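Local coordinates for putative lipoprotein (Bacteroides fragilis, PDB 3QNK) that has no known substrate but, as a SusD-like outer-membrane lipoprotein, probably helps to bind nutrient glycans at the cell surface for uptake, at residues 359-364 against 447-452; 44-49 against 272-277; 26-31 against 112-117. All blocks are in the same frame, centred on the assembly; numbering follows the deposited sequence.

Interaction 1 of 3, residues 359-364 against 447-452; sequences YNVWKW and FAFEEQ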
ATOM      1  N   TYR B 359     -11.634  30.224  -4.890  1.00 44.14           N
ATOM      2  CA  TYR B 359     -10.505  30.389  -3.973  1.00 44.85           C
ATOM      3  C   TYR B 359      -9.562  29.216  -4.061  1.00 51.16           C
ATOM      4  O   TYR B 359      -9.992  28.112  -4.416  1.00 51.81           O
ATOM      5  CB  TYR B 359     -10.989  30.514  -2.497  1.00 45.65           C
ATOM      6  CG  TYR B 359     -12.020  31.590  -2.277  1.00 48.23           C
ATOM      7  CD1 TYR B 359     -11.662  32.934  -2.288  1.00 50.40           C
ATOM      8  CD2 TYR B 359     -13.376  31.275  -2.156  1.00 48.66           C
ATOM      9  CE1 TYR B 359     -12.620  33.943  -2.174  1.00 49.41           C
ATOM     10  CE2 TYR B 359     -14.343  32.277  -2.029  1.00 49.68           C
ATOM     11  CZ  TYR B 359     -13.953  33.613  -2.023  1.00 55.09           C
ATOM     12  OH  TYR B 359     -14.862  34.632  -1.909  1.00 54.82           O
ATOM     13  N   ASN B 360      -8.293  29.441  -3.669  1.00 48.19           N
ATOM     14  CA  ASN B 360      -7.227  28.444  -3.526  1.00 48.69           C
ATOM     15  C   ASN B 360      -6.515  28.738  -2.233  1.00 53.54           C
ATOM     16  O   ASN B 360      -6.597  29.872  -1.739  1.00 56.04           O
ATOM     17  CB  ASN B 360      -6.239  28.456  -4.701  1.00 50.43           C
ATOM     18  CG  ASN B 360      -6.797  27.933  -5.978  1.00 57.73           C
ATOM     19  OD1 ASN B 360      -7.302  28.688  -6.791  1.00 58.67           O
ATOM     20  ND2 ASN B 360      -6.696  26.638  -6.203  1.00 45.76           N
ATOM     21  N   VAL B 361      -5.809  27.744  -1.682  1.00 48.42           N
ATOM     22  CA  VAL B 361      -5.048  27.931  -0.445  1.00 47.32           C
ATOM     23  C   VAL B 361      -3.697  28.711  -0.739  1.00 52.36           C
ATOM     24  O   VAL B 361      -3.140  28.623  -1.852  1.00 53.89           O
ATOM     25  CB  VAL B 361      -4.795  26.565   0.245  1.00 49.56           C
ATOM     26  CG1 VAL B 361      -3.833  25.701  -0.582  1.00 50.27           C
ATOM     27  CG2 VAL B 361      -4.247  26.743   1.654  1.00 48.81           C
ATOM     28  N   TRP B 362      -3.225  29.495   0.249  1.00 45.87           N
ATOM     29  CA  TRP B 362      -1.889  30.116   0.260  1.00 46.65           C
ATOM     30  C   TRP B 362      -1.045  29.365   1.377  1.00 51.44           C
ATOM     31  O   TRP B 362      -0.524  28.258   1.126  1.00 50.12           O
ATOM     32  CB  TRP B 362      -1.940  31.646   0.481  1.00 45.08           C
ATOM     33  CG  TRP B 362      -0.670  32.332   0.104  1.00 46.98           C
ATOM     34  CD1 TRP B 362       0.596  31.845   0.230  1.00 50.53           C
ATOM     35  CD2 TRP B 362      -0.547  33.624  -0.512  1.00 48.00           C
ATOM     36  NE1 TRP B 362       1.509  32.752  -0.269  1.00 51.89           N
ATOM     37  CE2 TRP B 362       0.835  33.858  -0.725  1.00 53.47           C
ATOM     38  CE3 TRP B 362      -1.475  34.574  -0.991  1.00 48.99           C
ATOM     39  CZ2 TRP B 362       1.314  35.031  -1.337  1.00 53.76           C
ATOM     40  CZ3 TRP B 362      -0.997  35.742  -1.569  1.00 51.37           C
ATOM     41  CH2 TRP B 362       0.382  35.969  -1.728  1.00 53.10           C
ATOM     42  N   LYS B 363      -1.006  29.946   2.613  1.00 47.14           N
ATOM     43  CA  LYS B 363      -0.358  29.431   3.814  1.00 47.34           C
ATOM     44  C   LYS B 363       1.018  28.773   3.540  1.00 53.06           C
ATOM     45  O   LYS B 363       1.999  29.476   3.315  1.00 52.95           O
ATOM     46  CB  LYS B 363      -1.285  28.441   4.553  1.00 47.71           C
ATOM     47  CG  LYS B 363      -1.462  28.805   6.019  1.00 51.28           C
ATOM     48  CD  LYS B 363      -1.765  27.591   6.837  1.00 56.20           C
ATOM     49  CE  LYS B 363      -2.164  27.928   8.254  1.00 53.41           C
ATOM     50  NZ  LYS B 363      -3.304  28.862   8.409  1.00 42.78           N
ATOM     51  N   TRP B 364       1.069  27.432   3.522  1.00 49.42           N
ATOM     52  CA  TRP B 364       2.290  26.661   3.327  1.00 49.27           C
ATOM     53  C   TRP B 364       2.736  26.600   1.854  1.00 52.97           C
ATOM     54  O   TRP B 364       3.761  25.974   1.594  1.00 55.39           O
ATOM     55  CB  TRP B 364       2.175  25.259   3.957  1.00 47.97           C
ATOM     56  CG  TRP B 364       0.811  24.649   3.853  1.00 48.86           C
ATOM     57  CD1 TRP B 364      -0.179  24.671   4.794  1.00 51.04           C
ATOM     58  CD2 TRP B 364       0.245  24.031   2.689  1.00 49.14           C
ATOM     59  NE1 TRP B 364      -1.319  24.060   4.298  1.00 49.82           N
ATOM     60  CE2 TRP B 364      -1.084  23.662   3.009  1.00 51.80           C
ATOM     61  CE3 TRP B 364       0.746  23.729   1.408  1.00 51.58           C
ATOM     62  CZ2 TRP B 364      -1.907  22.981   2.112  1.00 51.18           C
ATOM     63  CZ3 TRP B 364      -0.072  23.058   0.519  1.00 52.97           C
ATOM     64  CH2 TRP B 364      -1.384  22.692   0.873  1.00 52.62           C
ATOM     65  N   PHE B 447      -5.779  27.547  12.433  1.00 47.01           N
ATOM     66  CA  PHE B 447      -5.312  26.269  11.921  1.00 45.30           C
ATOM     67  C   PHE B 447      -5.974  25.839  10.607  1.00 47.60           C
ATOM     68  O   PHE B 447      -5.883  24.657  10.263  1.00 48.57           O
ATOM     69  CB  PHE B 447      -5.423  25.194  13.024  1.00 45.42           C
ATOM     70  CG  PHE B 447      -4.339  25.459  14.038  1.00 45.62           C
ATOM     71  CD1 PHE B 447      -3.002  25.202  13.733  1.00 47.21           C
ATOM     72  CD2 PHE B 447      -4.636  26.053  15.257  1.00 47.75           C
ATOM     73  CE1 PHE B 447      -1.989  25.536  14.627  1.00 49.73           C
ATOM     74  CE2 PHE B 447      -3.620  26.358  16.170  1.00 51.41           C
ATOM     75  CZ  PHE B 447      -2.301  26.127  15.835  1.00 50.10           C
ATOM     76  N   ALA B 448      -6.516  26.804   9.817  1.00 40.83           N
ATOM     77  CA  ALA B 448      -7.116  26.470   8.528  1.00 39.87           C
ATOM     78  C   ALA B 448      -6.045  25.856   7.608  1.00 45.84           C
ATOM     79  O   ALA B 448      -4.920  26.339   7.584  1.00 47.21           O
ATOM     80  CB  ALA B 448      -7.734  27.708   7.895  1.00 40.04           C
ATOM     81  N   PHE B 449      -6.366  24.753   6.923  1.00 42.01           N
ATOM     82  CA  PHE B 449      -5.503  24.047   5.946  1.00 41.22           C
ATOM     83  C   PHE B 449      -4.320  23.397   6.608  1.00 48.98           C
ATOM     84  O   PHE B 449      -3.331  23.081   5.936  1.00 50.77           O
ATOM     85  CB  PHE B 449      -5.073  24.940   4.758  1.00 41.83           C
ATOM     86  CG  PHE B 449      -6.292  25.612   4.194  1.00 42.27           C
ATOM     87  CD1 PHE B 449      -7.332  24.853   3.649  1.00 44.17           C
ATOM     88  CD2 PHE B 449      -6.486  26.988   4.351  1.00 42.14           C
ATOM     89  CE1 PHE B 449      -8.515  25.462   3.218  1.00 43.92           C
ATOM     90  CE2 PHE B 449      -7.677  27.589   3.948  1.00 44.29           C
ATOM     91  CZ  PHE B 449      -8.672  26.828   3.355  1.00 42.53           C
ATOM     92  N   GLU B 450      -4.443  23.118   7.912  1.00 45.53           N
ATOM     93  CA  GLU B 450      -3.378  22.450   8.663  1.00 45.37           C
ATOM     94  C   GLU B 450      -3.848  21.111   9.190  1.00 51.11           C
ATOM     95  O   GLU B 450      -3.341  20.653  10.201  1.00 51.34           O
ATOM     96  CB  GLU B 450      -2.858  23.335   9.782  1.00 46.08           C
ATOM     97  CG  GLU B 450      -1.913  24.398   9.261  1.00 50.33           C
ATOM     98  CD  GLU B 450      -1.344  25.241  10.379  1.00 60.99           C
ATOM     99  OE1 GLU B 450      -0.253  24.904  10.900  1.00 65.28           O
ATOM    100  OE2 GLU B 450      -2.044  26.193  10.789  1.00 47.24           O
ATOM    101  N   GLU B 451      -4.797  20.478   8.479  1.00 49.51           N
ATOM    102  CA  GLU B 451      -5.340  19.144   8.755  1.00 50.76           C
ATOM    103  C   GLU B 451      -5.942  19.019  10.175  1.00 57.09           C
ATOM    104  O   GLU B 451      -5.811  17.961  10.804  1.00 60.38           O
ATOM    105  CB  GLU B 451      -4.268  18.046   8.509  1.00 52.55           C
ATOM    106  CG  GLU B 451      -4.845  16.811   7.833  1.00 68.94           C
ATOM    107  CD  GLU B 451      -3.951  15.594   7.631  1.00 97.44           C
ATOM    108  OE1 GLU B 451      -2.753  15.766   7.275  1.00 71.22           O
ATOM    109  OE2 GLU B 451      -4.488  14.462   7.759  1.00 87.41           O
ATOM    110  N   GLN B 452      -6.658  20.056  10.656  1.00 51.08           N
ATOM    111  CA  GLN B 452      -7.261  19.973  11.995  1.00 49.82           C
ATOM    112  C   GLN B 452      -8.774  20.084  11.998  1.00 51.32           C
ATOM    113  O   GLN B 452      -9.413  19.472  12.831  1.00 50.89           O
ATOM    114  CB  GLN B 452      -6.691  21.074  12.900  1.00 51.96           C
ATOM    115  CG  GLN B 452      -5.313  20.796  13.470  1.00 54.31           C
ATOM    116  CD  GLN B 452      -5.225  21.200  14.909  1.00 80.32           C
ATOM    117  OE1 GLN B 452      -6.093  20.879  15.765  1.00 80.75           O
ATOM    118  NE2 GLN B 452      -4.111  21.818  15.215  1.00 64.90           N
TER
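Val361 and Phe449 mark the nearest approach of the two backbones, 7.5 Å from Val361 CA to Phe449 CA, too far for strand pairing, so side chains bridge the gap. Residues 360-361 form a short strand, antiparallel to strand 323-324, and the chain then turns into a loop that carries Lys363 and Trp364. Facing it, the chain leaving helix 432-446 makes a type II beta turn from Phe447 to Glu450, closed by Glu450 N bonding to Phe447 O at 3.2 Å. Two carbonyls of this turn receive donors from the loop. Trp364 NE1 lies 2.8 Å from Phe449 O with an N-H...O angle of 156°; the oxygen sits at the indole edge, only 16° out of the ring plane. Val361 lies over one face of the Phe449 ring, and its CG2, anti to the backbone N, comes within 3.5 Å of Phe449 CG. The same methyl also lies above the Trp364 indole, offset toward the rim. Lys363 runs extended as far as CE and then bends (chi4 55°), which brings NZ to a weak hydrogen bond of 3.1 Å with Ala448 O. Its chain crosses that of Glu450 at about a right angle, and a long salt bridge of 3.8 Å joins Lys363 NZ to Glu450 OE2. Both charges have stronger partners elsewhere: Asn322 OD1 for the lysine and Arg390 for the carboxylate. Helix 253-257 packs against Val361 and Trp364, while Ile323 and Pro276 touch Phe449. In this buried part of the SusD-family region, the indole N-H thus satisfies a turn carbonyl beside an apolar Val-Phe contact, and the nearby arginine and lysine would be expected to favour an ionised Glu450.

Interaction 2 of 3, residues 44-49 against 272-277; sequences DNSVSA and GGLGPT
Ser46 and Pro276 form a single beta bridge between two loops that run roughly antiparallel, their directions 153° apart. Around it the fit is close, with three main-chain bonds and two made by hydroxyls to the backbone. Val47 N bonds to Gly275 O at 3.0 Å, and Ser46 OG, anti to its backbone N (chi1 -180°), accepts Gly275 N at 2.9 Å while also bonding to Asn41. Gly275 packs where a side chain would run into Val47 O. At the Asp44 end, Thr277 OG1 donates to Asp44 O at 2.8 Å and caps Leu280 N, while Thr277 N reaches Asn45 O from above its carbonyl plane, at 3.3 Å. Thr277 CG2 meets Val47 CG2, and Leu470 touches both side chains. The other end is looser: Ala49 is the one partly exposed residue, and Ser48 CB points away, its OG bonded to Gln50 N. Even there, Ala49 CB lies 3.5 Å from Gly273 O, and Ala49 N holds the same oxygen at 2.8 Å in a nearly straight bond (170°). The Thr277 hydroxyl both ties the loops together and fixes the start of helix 278-283, and every hydrogen bond between these loops has a main-chain atom at one end or both.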
ATOM      1  N   ASP B  44     -15.894  21.619   6.281  1.00 43.72           N
ATOM      2  CA  ASP B  44     -16.538  22.845   5.799  1.00 43.16           C
ATOM      3  C   ASP B  44     -15.521  23.942   5.368  1.00 48.72           C
ATOM      4  O   ASP B  44     -15.956  25.008   4.924  1.00 47.97           O
ATOM      5  CB  ASP B  44     -17.501  23.377   6.860  1.00 43.16           C
ATOM      6  CG  ASP B  44     -16.882  23.746   8.191  1.00 51.67           C
ATOM      7  OD1 ASP B  44     -15.811  23.163   8.540  1.00 53.70           O
ATOM      8  OD2 ASP B  44     -17.493  24.575   8.914  1.00 49.96           O
ATOM      9  N   ASN B  45     -14.187  23.664   5.446  1.00 44.74           N
ATOM     10  CA  ASN B  45     -13.160  24.627   5.032  1.00 44.19           C
ATOM     11  C   ASN B  45     -12.849  24.559   3.549  1.00 50.04           C
ATOM     12  O   ASN B  45     -12.300  25.525   2.998  1.00 50.67           O
ATOM     13  CB  ASN B  45     -11.861  24.418   5.800  1.00 41.06           C
ATOM     14  CG  ASN B  45     -11.871  25.020   7.168  1.00 48.64           C
ATOM     15  OD1 ASN B  45     -12.841  25.651   7.600  1.00 39.76           O
ATOM     16  ND2 ASN B  45     -10.797  24.822   7.881  1.00 37.75           N
ATOM     17  N   SER B  46     -13.138  23.403   2.901  1.00 45.25           N
ATOM     18  CA  SER B  46     -12.754  23.233   1.516  1.00 43.72           C
ATOM     19  C   SER B  46     -13.680  22.344   0.725  1.00 47.79           C
ATOM     20  O   SER B  46     -14.190  21.357   1.253  1.00 47.90           O
ATOM     21  CB  SER B  46     -11.338  22.649   1.446  1.00 43.38           C
ATOM     22  OG  SER B  46     -10.884  22.461   0.115  1.00 54.70           O
ATOM     23  N   VAL B  47     -13.852  22.691  -0.575  1.00 42.99           N
ATOM     24  CA  VAL B  47     -14.491  21.904  -1.627  1.00 42.56           C
ATOM     25  C   VAL B  47     -13.378  21.693  -2.660  1.00 48.52           C
ATOM     26  O   VAL B  47     -12.932  22.665  -3.278  1.00 49.93           O
ATOM     27  CB  VAL B  47     -15.776  22.541  -2.241  1.00 46.18           C
ATOM     28  CG1 VAL B  47     -16.292  21.717  -3.422  1.00 44.62           C
ATOM     29  CG2 VAL B  47     -16.877  22.757  -1.192  1.00 45.93           C
ATOM     30  N   SER B  48     -12.876  20.458  -2.788  1.00 45.34           N
ATOM     31  CA  SER B  48     -11.765  20.131  -3.705  1.00 45.93           C
ATOM     32  C   SER B  48     -12.040  20.506  -5.165  1.00 51.54           C
ATOM     33  O   SER B  48     -13.147  20.306  -5.667  1.00 52.59           O
ATOM     34  CB  SER B  48     -11.442  18.638  -3.648  1.00 47.81           C
ATOM     35  OG  SER B  48     -10.341  18.266  -4.460  1.00 56.04           O
ATOM     36  N   ALA B  49     -10.998  20.982  -5.860  1.00 47.03           N
ATOM     37  CA  ALA B  49     -11.039  21.239  -7.296  1.00 46.88           C
ATOM     38  C   ALA B  49     -11.281  19.900  -8.041  1.00 48.30           C
ATOM     39  O   ALA B  49     -11.567  19.911  -9.256  1.00 49.25           O
ATOM     40  CB  ALA B  49      -9.728  21.867  -7.744  1.00 48.33           C
ATOM     41  N   GLY B 272      -5.079  22.695  -8.614  1.00 56.60           N
ATOM     42  CA  GLY B 272      -6.088  23.442  -7.859  1.00 55.49           C
ATOM     43  C   GLY B 272      -6.164  23.024  -6.410  1.00 58.63           C
ATOM     44  O   GLY B 272      -5.952  23.846  -5.522  1.00 59.82           O
ATOM     45  N   GLY B 273      -6.431  21.734  -6.191  1.00 53.46           N
ATOM     46  CA  GLY B 273      -6.508  21.106  -4.885  1.00 51.17           C
ATOM     47  C   GLY B 273      -7.560  21.713  -4.011  1.00 55.01           C
ATOM     48  O   GLY B 273      -8.717  21.805  -4.422  1.00 56.57           O
ATOM     49  N   LEU B 274      -7.156  22.161  -2.820  1.00 50.04           N
ATOM     50  CA  LEU B 274      -8.056  22.756  -1.828  1.00 48.37           C
ATOM     51  C   LEU B 274      -8.770  23.972  -2.397  1.00 55.40           C
ATOM     52  O   LEU B 274      -8.154  24.784  -3.088  1.00 59.18           O
ATOM     53  CB  LEU B 274      -7.269  23.157  -0.566  1.00 46.86           C
ATOM     54  CG  LEU B 274      -6.626  22.035   0.232  1.00 48.34           C
ATOM     55  CD1 LEU B 274      -5.426  22.535   0.974  1.00 48.70           C
ATOM     56  CD2 LEU B 274      -7.596  21.408   1.155  1.00 44.71           C
ATOM     57  N   GLY B 275     -10.049  24.082  -2.097  1.00 49.56           N
ATOM     58  CA  GLY B 275     -10.885  25.189  -2.531  1.00 48.18           C
ATOM     59  C   GLY B 275     -11.568  25.812  -1.333  1.00 46.57           C
ATOM     60  O   GLY B 275     -12.656  25.370  -0.952  1.00 42.52           O
ATOM     61  N   PRO B 276     -10.932  26.809  -0.679  1.00 43.17           N
ATOM     62  CA  PRO B 276     -11.581  27.456   0.479  1.00 43.47           C
ATOM     63  C   PRO B 276     -13.039  27.842   0.154  1.00 50.79           C
ATOM     64  O   PRO B 276     -13.320  28.278  -0.963  1.00 50.77           O
ATOM     65  CB  PRO B 276     -10.710  28.692   0.726  1.00 44.63           C
ATOM     66  CG  PRO B 276      -9.381  28.339   0.180  1.00 48.07           C
ATOM     67  CD  PRO B 276      -9.629  27.434  -0.983  1.00 44.26           C
ATOM     68  N   THR B 277     -13.969  27.628   1.101  1.00 46.10           N
ATOM     69  CA  THR B 277     -15.396  27.895   0.905  1.00 44.49           C
ATOM     70  C   THR B 277     -15.764  29.330   1.233  1.00 48.03           C
ATOM     71  O   THR B 277     -15.058  30.030   1.964  1.00 47.43           O
ATOM     72  CB  THR B 277     -16.200  27.007   1.841  1.00 45.45           C
ATOM     73  OG1 THR B 277     -15.626  27.168   3.143  1.00 50.89           O
ATOM     74  CG2 THR B 277     -16.185  25.557   1.446  1.00 33.66           C
TER

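Interaction 3 of 3, residues 26-31 against 112-117; sequences DLYSEI and HFLRAM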
ATOM      1  N   ASP B  26      14.772   5.756   9.407  1.00 64.42           N
ATOM      2  CA  ASP B  26      13.736   5.036   8.667  1.00 61.87           C
ATOM      3  C   ASP B  26      12.386   5.223   9.338  1.00 61.85           C
ATOM      4  O   ASP B  26      11.373   5.355   8.646  1.00 58.67           O
ATOM      5  CB  ASP B  26      14.090   3.553   8.553  1.00 64.76           C
ATOM      6  CG  ASP B  26      13.148   2.744   7.684  1.00 74.90           C
ATOM      7  OD1 ASP B  26      12.950   3.129   6.515  1.00 76.75           O
ATOM      8  OD2 ASP B  26      12.660   1.681   8.159  1.00 77.15           O
ATOM      9  N   LEU B  27      12.372   5.255  10.691  1.00 59.19           N
ATOM     10  CA  LEU B  27      11.141   5.446  11.458  1.00 57.84           C
ATOM     11  C   LEU B  27      10.616   6.863  11.255  1.00 60.18           C
ATOM     12  O   LEU B  27       9.408   7.049  11.117  1.00 59.96           O
ATOM     13  CB  LEU B  27      11.333   5.134  12.951  1.00 58.52           C
ATOM     14  CG  LEU B  27      11.646   3.692  13.318  1.00 63.82           C
ATOM     15  CD1 LEU B  27      12.083   3.586  14.760  1.00 65.03           C
ATOM     16  CD2 LEU B  27      10.463   2.816  13.119  1.00 63.04           C
ATOM     17  N   TYR B  28      11.510   7.848  11.180  1.00 56.32           N
ATOM     18  CA  TYR B  28      11.102   9.225  10.897  1.00 55.83           C
ATOM     19  C   TYR B  28      10.560   9.312   9.474  1.00 62.47           C
ATOM     20  O   TYR B  28       9.586  10.024   9.234  1.00 63.10           O
ATOM     21  CB  TYR B  28      12.271  10.208  11.070  1.00 56.61           C
ATOM     22  CG  TYR B  28      12.494  10.700  12.484  1.00 55.64           C
ATOM     23  CD1 TYR B  28      11.711  11.726  13.020  1.00 55.92           C
ATOM     24  CD2 TYR B  28      13.552  10.215  13.254  1.00 56.16           C
ATOM     25  CE1 TYR B  28      11.944  12.217  14.309  1.00 55.37           C
ATOM     26  CE2 TYR B  28      13.781  10.683  14.549  1.00 56.67           C
ATOM     27  CZ  TYR B  28      12.984  11.695  15.070  1.00 63.34           C
ATOM     28  OH  TYR B  28      13.209  12.158  16.350  1.00 64.55           O
ATOM     29  N   SER B  29      11.170   8.556   8.535  1.00 59.98           N
ATOM     30  CA  SER B  29      10.764   8.528   7.125  1.00 59.45           C
ATOM     31  C   SER B  29       9.344   7.938   6.969  1.00 64.51           C
ATOM     32  O   SER B  29       8.683   8.180   5.955  1.00 65.33           O
ATOM     33  CB  SER B  29      11.790   7.772   6.277  1.00 62.27           C
ATOM     34  OG  SER B  29      11.341   6.497   5.847  1.00 72.06           O
ATOM     35  N   GLU B  30       8.862   7.219   8.000  1.00 60.96           N
ATOM     36  CA  GLU B  30       7.522   6.646   8.014  1.00 59.54           C
ATOM     37  C   GLU B  30       6.460   7.706   8.310  1.00 63.16           C
ATOM     38  O   GLU B  30       5.277   7.398   8.218  1.00 63.99           O
ATOM     39  CB  GLU B  30       7.417   5.483   9.010  1.00 60.83           C
ATOM     40  CG  GLU B  30       8.055   4.191   8.526  1.00 67.67           C
ATOM     41  CD  GLU B  30       7.537   3.553   7.253  1.00 74.57           C
ATOM     42  OE1 GLU B  30       6.383   3.831   6.852  1.00 72.72           O
ATOM     43  OE2 GLU B  30       8.290   2.742   6.669  1.00 67.16           O
ATOM     44  N   ILE B  31       6.857   8.948   8.641  1.00 58.46           N
ATOM     45  CA  ILE B  31       5.884  10.018   8.859  1.00 56.83           C
ATOM     46  C   ILE B  31       5.287  10.349   7.488  1.00 63.57           C
ATOM     47  O   ILE B  31       6.033  10.671   6.547  1.00 64.89           O
ATOM     48  CB  ILE B  31       6.489  11.269   9.558  1.00 58.52           C
ATOM     49  CG1 ILE B  31       6.993  10.950  10.966  1.00 57.62           C
ATOM     50  CG2 ILE B  31       5.464  12.421   9.581  1.00 57.26           C
ATOM     51  CD1 ILE B  31       7.967  12.003  11.497  1.00 60.84           C
ATOM     52  N   HIS B 112       9.539   6.424  21.066  1.00 61.47           N
ATOM     53  CA  HIS B 112       8.322   6.560  21.885  1.00 61.43           C
ATOM     54  C   HIS B 112       7.419   7.629  21.292  1.00 65.06           C
ATOM     55  O   HIS B 112       6.204   7.417  21.184  1.00 65.19           O
ATOM     56  CB  HIS B 112       8.631   6.903  23.349  1.00 63.82           C
ATOM     57  CG  HIS B 112       8.979   5.707  24.172  1.00 69.28           C
ATOM     58  ND1 HIS B 112       8.023   4.752  24.502  1.00 70.82           N
ATOM     59  CD2 HIS B 112      10.181   5.319  24.667  1.00 72.78           C
ATOM     60  CE1 HIS B 112       8.674   3.820  25.185  1.00 71.53           C
ATOM     61  NE2 HIS B 112       9.975   4.120  25.311  1.00 73.15           N
ATOM     62  N   PHE B 113       8.027   8.774  20.884  1.00 58.89           N
ATOM     63  CA  PHE B 113       7.330   9.905  20.277  1.00 56.02           C
ATOM     64  C   PHE B 113       6.700   9.479  18.967  1.00 57.11           C
ATOM     65  O   PHE B 113       5.545   9.818  18.721  1.00 54.38           O
ATOM     66  CB  PHE B 113       8.297  11.098  20.056  1.00 57.99           C
ATOM     67  CG  PHE B 113       7.687  12.251  19.291  1.00 58.36           C
ATOM     68  CD1 PHE B 113       6.836  13.153  19.923  1.00 60.49           C
ATOM     69  CD2 PHE B 113       7.910  12.394  17.926  1.00 60.89           C
ATOM     70  CE1 PHE B 113       6.247  14.194  19.213  1.00 60.67           C
ATOM     71  CE2 PHE B 113       7.335  13.450  17.214  1.00 63.25           C
ATOM     72  CZ  PHE B 113       6.496  14.336  17.862  1.00 60.86           C
ATOM     73  N   LEU B 114       7.467   8.742  18.125  1.00 53.48           N
ATOM     74  CA  LEU B 114       7.000   8.282  16.818  1.00 51.20           C
ATOM     75  C   LEU B 114       5.893   7.246  16.953  1.00 53.33           C
ATOM     76  O   LEU B 114       4.883   7.382  16.271  1.00 51.44           O
ATOM     77  CB  LEU B 114       8.152   7.758  15.949  1.00 51.24           C
ATOM     78  CG  LEU B 114       9.089   8.855  15.397  1.00 55.09           C
ATOM     79  CD1 LEU B 114      10.328   8.252  14.793  1.00 57.74           C
ATOM     80  CD2 LEU B 114       8.408   9.728  14.357  1.00 51.21           C
ATOM     81  N   ARG B 115       6.026   6.269  17.866  1.00 51.85           N
ATOM     82  CA  ARG B 115       4.981   5.254  18.045  1.00 52.78           C
ATOM     83  C   ARG B 115       3.680   5.895  18.519  1.00 59.19           C
ATOM     84  O   ARG B 115       2.605   5.492  18.064  1.00 59.48           O
ATOM     85  CB  ARG B 115       5.416   4.130  19.006  1.00 55.11           C
ATOM     86  CG  ARG B 115       4.421   2.961  19.028  1.00 62.03           C
ATOM     87  CD  ARG B 115       4.927   1.775  19.789  1.00 64.69           C
ATOM     88  NE  ARG B 115       4.973   2.050  21.220  1.00 64.53           N
ATOM     89  CZ  ARG B 115       5.271   1.142  22.140  1.00 73.80           C
ATOM     90  NH1 ARG B 115       5.548  -0.111  21.784  1.00 59.61           N
ATOM     91  NH2 ARG B 115       5.303   1.477  23.421  1.00 49.36           N
ATOM     92  N   ALA B 116       3.784   6.910  19.404  1.00 56.85           N
ATOM     93  CA  ALA B 116       2.645   7.668  19.924  1.00 55.93           C
ATOM     94  C   ALA B 116       1.956   8.415  18.793  1.00 58.80           C
ATOM     95  O   ALA B 116       0.730   8.391  18.679  1.00 59.60           O
ATOM     96  CB  ALA B 116       3.117   8.639  20.987  1.00 57.42           C
HETATM   97  N   MSE B 117       2.756   9.041  17.929  1.00 53.03           N
HETATM   98  CA  MSE B 117       2.295   9.776  16.765  1.00 49.74           C
HETATM   99  C   MSE B 117       1.572   8.859  15.784  1.00 51.99           C
HETATM  100  O   MSE B 117       0.543   9.267  15.239  1.00 54.62           O
HETATM  101  CB  MSE B 117       3.481  10.471  16.089  1.00 51.92           C
HETATM  102  CG  MSE B 117       3.116  11.078  14.757  1.00 57.81           C
HETATM  103 SE   MSE B 117       4.457  12.260  14.148  0.75 64.76          SE
HETATM  104  CE  MSE B 117       3.923  13.817  15.189  1.00 61.26           C
TER
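Leu114 divides its two methyls between Tyr28 and Leu27 of helix 17-29 and Ile31, just past that helix. CD1 sits over the centre of the Tyr28 ring, 4.0 Å from its centroid and 8° off the normal, a CH-pi contact in which the leucine chain crosses the tyrosine at about a right angle. The same methyl reaches back to the helix surface, 3.8 Å from Leu27 CB. CD2 packs on Ile31 CD1 at 3.7 Å, and again the two side chains cross at about a right angle. Tyr28 CG, anti to the carbonyl carbon (chi1 -85°), is set 4.0 Å from Leu114 CD1, and the phenol OH is hydrogen-bonded to Glu110 and to Ala179 N, which should help to fix the ring over Leu114. These residues join the C-terminal end of helix 17-29 to the middle of helix 101-126, within the all-helical, TPR-like part of the alpha-alpha superhelix that SusD proteins share. Past the helix end, Ile31 CG1 packs at 4.3 Å against SE of Met117, a selenomethionine, and both side chains touch Ile388. Leu27 leans also on Lys86 and Cys87 of helix 76-93. On the outer side of helix 17-29, Asp26 and Ser29 pack against Ile8 of the second subunit.

Overall arrangement
Interactions 1 and 2 are buried neighbours, their centres 9 Å apart, and they touch directly: Asn360 ND2 probably bonds to Gly272 O, and Pro276 packs between Tyr359 and Phe449. Both tie down loops, yet interaction 2 relies on backbone bonds supplemented by two hydroxyls, whereas interaction 1 mixes an indole donor, charges and a Val-Phe contact. Interaction 3 stands apart, its centre 24 Å from that of interaction 1 and across the chain's centre from interaction 2. It joins two helical segments by apolar and CH-pi packing, with no polar bond between them, and lies nearer the surface, close to the second subunit. Along the chain, interactions 2 and 3 interleave, while interaction 1 follows both.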